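Local coordinates for hypothetical protein Atu2144 (Agrobacterium tumefaciens, PDB 2ODF), which is of unknown function but belongs to the N-formylglutamate amidohydrolase family, and so may hydrolyse an amide bond in a small N-acylated substrate, at residues 145-150 with 218-223; 177-182 with 250-255. All blocks are in the same frame, centred on the assembly; numbering follows the deposited sequence.

Contact 1. Residues 145-150 with 218-223; sequences GRKVVV and GLLNVM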
loop_
_atom_site.group_PDB
_atom_site.type_symbol
_atom_site.label_atom_id
_atom_site.label_comp_id
_atom_site.label_asym_id
_atom_site.label_seq_id
_atom_site.Cartn_x
_atom_site.Cartn_y
_atom_site.Cartn_z
ATOM N N GLY A 145 27.484 2.479 -8.993
ATOM C CA GLY A 145 28.133 1.239 -9.378
ATOM C C GLY A 145 28.530 0.304 -8.254
ATOM O O GLY A 145 29.359 -0.587 -8.464
ATOM N N ARG A 146 27.941 0.450 -7.088
ATOM C CA ARG A 146 28.375 -0.262 -5.914
ATOM C C ARG A 146 27.687 -1.585 -5.785
ATOM O O ARG A 146 26.578 -1.722 -6.147
ATOM C CB ARG A 146 28.123 0.560 -4.663
ATOM C CG ARG A 146 28.974 1.790 -4.608
ATOM C CD ARG A 146 29.103 2.452 -3.294
ATOM N NE ARG A 146 28.964 1.633 -2.125
ATOM C CZ ARG A 146 28.703 2.128 -0.929
ATOM N NH1 ARG A 146 28.556 3.410 -0.775
ATOM N NH2 ARG A 146 28.547 1.356 0.120
ATOM N N LYS A 147 28.381 -2.548 -5.241
ATOM C CA LYS A 147 27.795 -3.820 -4.869
ATOM C C LYS A 147 26.797 -3.601 -3.717
ATOM O O LYS A 147 27.029 -2.774 -2.831
ATOM C CB LYS A 147 28.923 -4.770 -4.481
ATOM C CG LYS A 147 28.550 -6.229 -4.166
ATOM C CD LYS A 147 29.820 -6.978 -3.738
ATOM C CE LYS A 147 29.592 -8.420 -3.374
ATOM N NZ LYS A 147 30.795 -9.035 -2.719
ATOM N N VAL A 148 25.647 -4.270 -3.796
ATOM C CA VAL A 148 24.660 -4.295 -2.705
ATOM C C VAL A 148 24.359 -5.736 -2.325
ATOM O O VAL A 148 24.092 -6.564 -3.198
ATOM C CB VAL A 148 23.327 -3.646 -3.092
ATOM C CG1 VAL A 148 22.381 -3.708 -1.898
ATOM C CG2 VAL A 148 23.537 -2.203 -3.589
ATOM N N VAL A 149 24.479 -6.042 -1.037
ATOM C CA VAL A 149 24.200 -7.367 -0.508
ATOM C C VAL A 149 23.096 -7.145 0.538
ATOM O O VAL A 149 23.296 -6.450 1.549
ATOM C CB VAL A 149 25.435 -8.044 0.154
ATOM C CG1 VAL A 149 25.056 -9.415 0.770
ATOM C CG2 VAL A 149 26.644 -8.202 -0.832
ATOM N N VAL A 150 21.918 -7.698 0.270
ATOM C CA VAL A 150 20.743 -7.408 1.106
ATOM C C VAL A 150 20.679 -8.426 2.210
ATOM O O VAL A 150 20.514 -9.607 1.957
ATOM C CB VAL A 150 19.436 -7.401 0.270
ATOM C CG1 VAL A 150 18.175 -7.108 1.169
ATOM C CG2 VAL A 150 19.565 -6.383 -0.862
ATOM N N GLY A 218 18.845 -9.006 -8.892
ATOM C CA GLY A 218 19.907 -10.021 -8.936
ATOM C C GLY A 218 20.949 -9.920 -7.844
ATOM O O GLY A 218 22.082 -10.410 -7.977
ATOM N N LEU A 219 20.564 -9.282 -6.739
ATOM C CA LEU A 219 21.488 -8.962 -5.677
ATOM C C LEU A 219 21.671 -10.158 -4.743
ATOM O O LEU A 219 20.706 -10.877 -4.435
ATOM C CB LEU A 219 20.934 -7.779 -4.859
ATOM C CG LEU A 219 20.588 -6.481 -5.568
ATOM C CD1 LEU A 219 20.006 -5.434 -4.579
ATOM C CD2 LEU A 219 21.772 -5.902 -6.307
ATOM N N LEU A 220 22.904 -10.352 -4.280
ATOM C CA LEU A 220 23.163 -11.334 -3.254
ATOM C C LEU A 220 22.312 -10.965 -2.042
ATOM O O LEU A 220 22.103 -9.779 -1.729
ATOM C CB LEU A 220 24.649 -11.357 -2.872
ATOM C CG LEU A 220 25.678 -11.870 -3.896
ATOM C CD1 LEU A 220 27.132 -11.606 -3.455
ATOM C CD2 LEU A 220 25.472 -13.358 -4.163
ATOM N N ASN A 221 21.827 -11.975 -1.346
ATOM C CA ASN A 221 20.934 -11.716 -0.252
ATOM C C ASN A 221 20.782 -12.886 0.674
ATOM O O ASN A 221 20.974 -14.016 0.295
ATOM C CB ASN A 221 19.555 -11.318 -0.796
ATOM C CG ASN A 221 18.912 -12.404 -1.598
ATOM O OD1 ASN A 221 19.242 -12.622 -2.795
ATOM N ND2 ASN A 221 17.972 -13.088 -0.979
ATOM N N VAL A 222 20.396 -12.593 1.894
ATOM C CA VAL A 222 20.077 -13.641 2.840
ATOM C C VAL A 222 19.222 -13.051 3.951
ATOM O O VAL A 222 19.272 -11.870 4.258
ATOM C CB VAL A 222 21.382 -14.282 3.439
ATOM C CG1 VAL A 222 22.089 -13.274 4.423
ATOM C CG2 VAL A 222 21.087 -15.589 4.138
ATOM N N MET A 223 18.452 -13.911 4.577
ATOM C CA MET A 223 17.696 -13.551 5.756
ATOM C C MET A 223 18.236 -14.409 6.876
ATOM O O MET A 223 18.347 -15.614 6.732
ATOM C CB MET A 223 16.215 -13.824 5.475
ATOM C CG MET A 223 15.251 -13.783 6.649
ATOM S SD MET A 223 13.492 -13.909 6.176
ATOM C CE MET A 223 12.869 -14.091 7.782
HETATM O O HOH W 1 24.938 -8.436 -4.857
#
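Two backbone hydrogen bonds tie Val150 to segment 218-223. Val150 N donates to Leu220 O over 2.9 Å, with 162° at the hydrogen. Val222 N then donates to Val150 O at 3.0 Å. One residue thus bonds through both N and O to the residues flanking Asn221, the signature of a parallel bridge, and the Val150 and Asn221 CA atoms are 4.5 Å apart. Asn221 CA also brings its hydrogen to Val150 O, a CA-H...O contact, so this oxygen receives a second, weaker approach beside the N-H of Val222.

One step earlier the two segments have begun to part, and a water bridges them: it donates to Val148 O at 2.6 Å and accepts from Leu220 N at 2.9 Å, linking two backbone groups that do not bond directly.

Apolar contacts line both faces. On the Val150 side, Leu219 CD1 reaches Val150 CG2 at 3.9 Å and Val148 CG1 at 4.0 Å. Val150 CG2 stands anti to its own carbonyl carbon, which leaves it beside the backbone N and facing that methyl; Ile138 and Gln142 of helix 116-143 also touch Leu219. On the Val149 side, Val149 CG1 lies 4.1 Å from Leu220 CB, while the extended Lys147 chain sets CE against Leu220 CD1. Helix 178-186 covers this face.

The pairing is that of neighbouring parallel strands, 149-156 and 220-227, at their N-terminal ends inside the mixed sheet of an alpha/beta fold, with helices packed on both faces.

Contact 2. Residues 177-182 with 250-255; sequences SRLADA and KALSSI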
loop_
_atom_site.group_PDB
_atom_site.type_symbol
_atom_site.label_atom_id
_atom_site.label_comp_id
_atom_site.label_asym_id
_atom_site.label_seq_id
_atom_site.Cartn_x
_atom_site.Cartn_y
_atom_site.Cartn_z
ATOM N N SER A 177 19.933 -18.732 -3.969
ATOM C CA SER A 177 20.594 -19.377 -2.818
ATOM C C SER A 177 22.090 -19.104 -2.670
ATOM O O SER A 177 22.742 -19.750 -1.852
ATOM C CB SER A 177 20.402 -20.906 -2.915
ATOM O OG SER A 177 21.115 -21.410 -4.040
ATOM N N ARG A 178 22.638 -18.182 -3.455
ATOM C CA ARG A 178 24.089 -18.080 -3.590
ATOM C C ARG A 178 24.756 -17.744 -2.246
ATOM O O ARG A 178 25.648 -18.454 -1.794
ATOM C CB ARG A 178 24.494 -17.035 -4.646
ATOM C CG ARG A 178 24.138 -17.380 -6.095
ATOM C CD ARG A 178 24.391 -16.186 -7.027
ATOM N NE ARG A 178 23.482 -15.069 -6.728
ATOM C CZ ARG A 178 23.644 -13.817 -7.129
ATOM N NH1 ARG A 178 24.696 -13.462 -7.847
ATOM N NH2 ARG A 178 22.763 -12.891 -6.780
ATOM N N LEU A 179 24.350 -16.648 -1.626
ATOM C CA LEU A 179 24.924 -16.288 -0.323
ATOM C C LEU A 179 24.599 -17.323 0.738
ATOM O O LEU A 179 25.462 -17.698 1.528
ATOM C CB LEU A 179 24.480 -14.900 0.129
ATOM C CG LEU A 179 25.084 -14.364 1.448
ATOM C CD1 LEU A 179 26.598 -14.527 1.540
ATOM C CD2 LEU A 179 24.677 -12.874 1.643
ATOM N N ALA A 180 23.362 -17.802 0.753
ATOM C CA ALA A 180 22.941 -18.785 1.731
ATOM C C ALA A 180 23.819 -20.035 1.650
ATOM O O ALA A 180 24.269 -20.550 2.668
ATOM C CB ALA A 180 21.450 -19.168 1.518
ATOM N N ASP A 181 23.999 -20.542 0.431
ATOM C CA ASP A 181 24.816 -21.732 0.184
ATOM C C ASP A 181 26.227 -21.540 0.718
ATOM O O ASP A 181 26.773 -22.434 1.351
ATOM C CB ASP A 181 24.909 -22.037 -1.322
ATOM C CG ASP A 181 23.610 -22.582 -1.918
ATOM O OD1 ASP A 181 22.710 -23.002 -1.161
ATOM O OD2 ASP A 181 23.475 -22.579 -3.178
ATOM N N ALA A 182 26.823 -20.387 0.426
ATOM C CA ALA A 182 28.157 -20.052 0.891
ATOM C C ALA A 182 28.214 -20.037 2.427
ATOM O O ALA A 182 29.170 -20.547 3.017
ATOM C CB ALA A 182 28.596 -18.693 0.334
ATOM N N LYS A 250 33.521 -14.307 5.417
ATOM C CA LYS A 250 34.206 -15.383 4.711
ATOM C C LYS A 250 33.392 -15.858 3.527
ATOM O O LYS A 250 33.953 -16.116 2.452
ATOM C CB LYS A 250 34.508 -16.553 5.649
ATOM C CG LYS A 250 35.628 -16.235 6.639
ATOM C CD LYS A 250 36.192 -17.504 7.277
ATOM C CE LYS A 250 37.215 -18.198 6.383
ATOM N NZ LYS A 250 37.103 -19.680 6.507
ATOM N N ALA A 251 32.068 -15.944 3.716
ATOM C CA ALA A 251 31.159 -16.397 2.670
ATOM C C ALA A 251 31.254 -15.489 1.460
ATOM O O ALA A 251 31.344 -15.959 0.323
ATOM C CB ALA A 251 29.701 -16.434 3.182
ATOM N N LEU A 252 31.228 -14.180 1.708
ATOM C CA LEU A 252 31.250 -13.204 0.627
ATOM C C LEU A 252 32.576 -13.263 -0.116
ATOM O O LEU A 252 32.620 -13.129 -1.347
ATOM C CB LEU A 252 30.989 -11.794 1.154
ATOM C CG LEU A 252 29.525 -11.530 1.567
ATOM C CD1 LEU A 252 29.433 -10.278 2.392
ATOM C CD2 LEU A 252 28.589 -11.463 0.378
ATOM N N SER A 253 33.651 -13.490 0.634
ATOM C CA SER A 253 34.970 -13.647 0.017
ATOM C C SER A 253 35.067 -14.883 -0.862
ATOM O O SER A 253 35.693 -14.835 -1.909
ATOM C CB SER A 253 36.080 -13.655 1.074
ATOM O OG SER A 253 36.168 -12.393 1.696
ATOM N N SER A 254 34.476 -15.991 -0.437
ATOM C CA SER A 254 34.472 -17.180 -1.268
ATOM C C SER A 254 33.727 -16.965 -2.564
ATOM O O SER A 254 34.127 -17.518 -3.578
ATOM C CB SER A 254 33.834 -18.355 -0.557
ATOM O OG SER A 254 34.532 -18.584 0.640
ATOM N N ILE A 255 32.636 -16.192 -2.529
ATOM C CA ILE A 255 31.776 -16.014 -3.701
ATOM C C ILE A 255 32.442 -15.140 -4.741
ATOM O O ILE A 255 32.214 -15.310 -5.931
ATOM C CB ILE A 255 30.425 -15.360 -3.348
ATOM C CG1 ILE A 255 29.542 -16.340 -2.592
ATOM C CG2 ILE A 255 29.679 -14.899 -4.618
ATOM C CD1 ILE A 255 28.293 -15.679 -2.011
#
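Helix-on-helix packing on one face of the central sheet joins the start of helix 178-186 to the C-terminal end of helix 234-256. The two short segments are 9.1 Å apart at closest approach of their axes, with 115° between their N-to-C directions. Ala182 and Ala251 face each other across the interface: their CB atoms are 3.8 Å apart and their CA atoms 5.1 Å, a closeness that two methyl side chains permit.

Ile255, one turn after Ala251, extends the contact. Ile255 CD1 touches Ala182 CB at 3.8 Å and lies equally near Leu179 CA, so it packs against helix backbone as well as side chain. With CG1 anti to the carbonyl carbon (chi1 -72°) and CD1 anti in turn (chi2 170°), the ethyl arm is extended toward the other helix.

In an alpha/beta fold such helices cover the sheet, and here the leucines sit on its side of the interface: Leu179 also touches Val222, and Leu252 touches Val149 and Leu220. Between the helices Leu179 CD1 meets Leu252 CD2 at 3.8 Å, the two side chains meeting at a slant, and the same Leu179 methyl lies 4.0 Å from Ala251 CB.

The cross-helix contacts are apolar. Polar groups at the start of helix 178-186 bond away from this interface: Ser177 OG, just before the helix, donates to Asp181 OD2 over 2.8 Å from above the carboxylate plane, and Asp181 OD1 forms a salt bridge with Arg196 of strand 194-196.

Contacts 1 and 2 are successive layers of one sheet-and-helix stack, their centres about 11 Å apart. Leu179 CD2 of contact 2 lies 3.6 Å from Val149 CG1 of contact 1, so the strand residue meets the helix directly. Arg178 makes the second connection: Arg178 NH2 is 2.8 Å from Gly218 O, a probable hydrogen bond, and Arg178 CZ is 3.5 Å from Leu220 CD2, while a salt bridge to Asp176 engages the same NH2. Along the chain the four segments alternate, strand, helix, strand, helix, and strand 220-227 is followed directly by helix 234-256. No ligand or metal marks an active site at either contact.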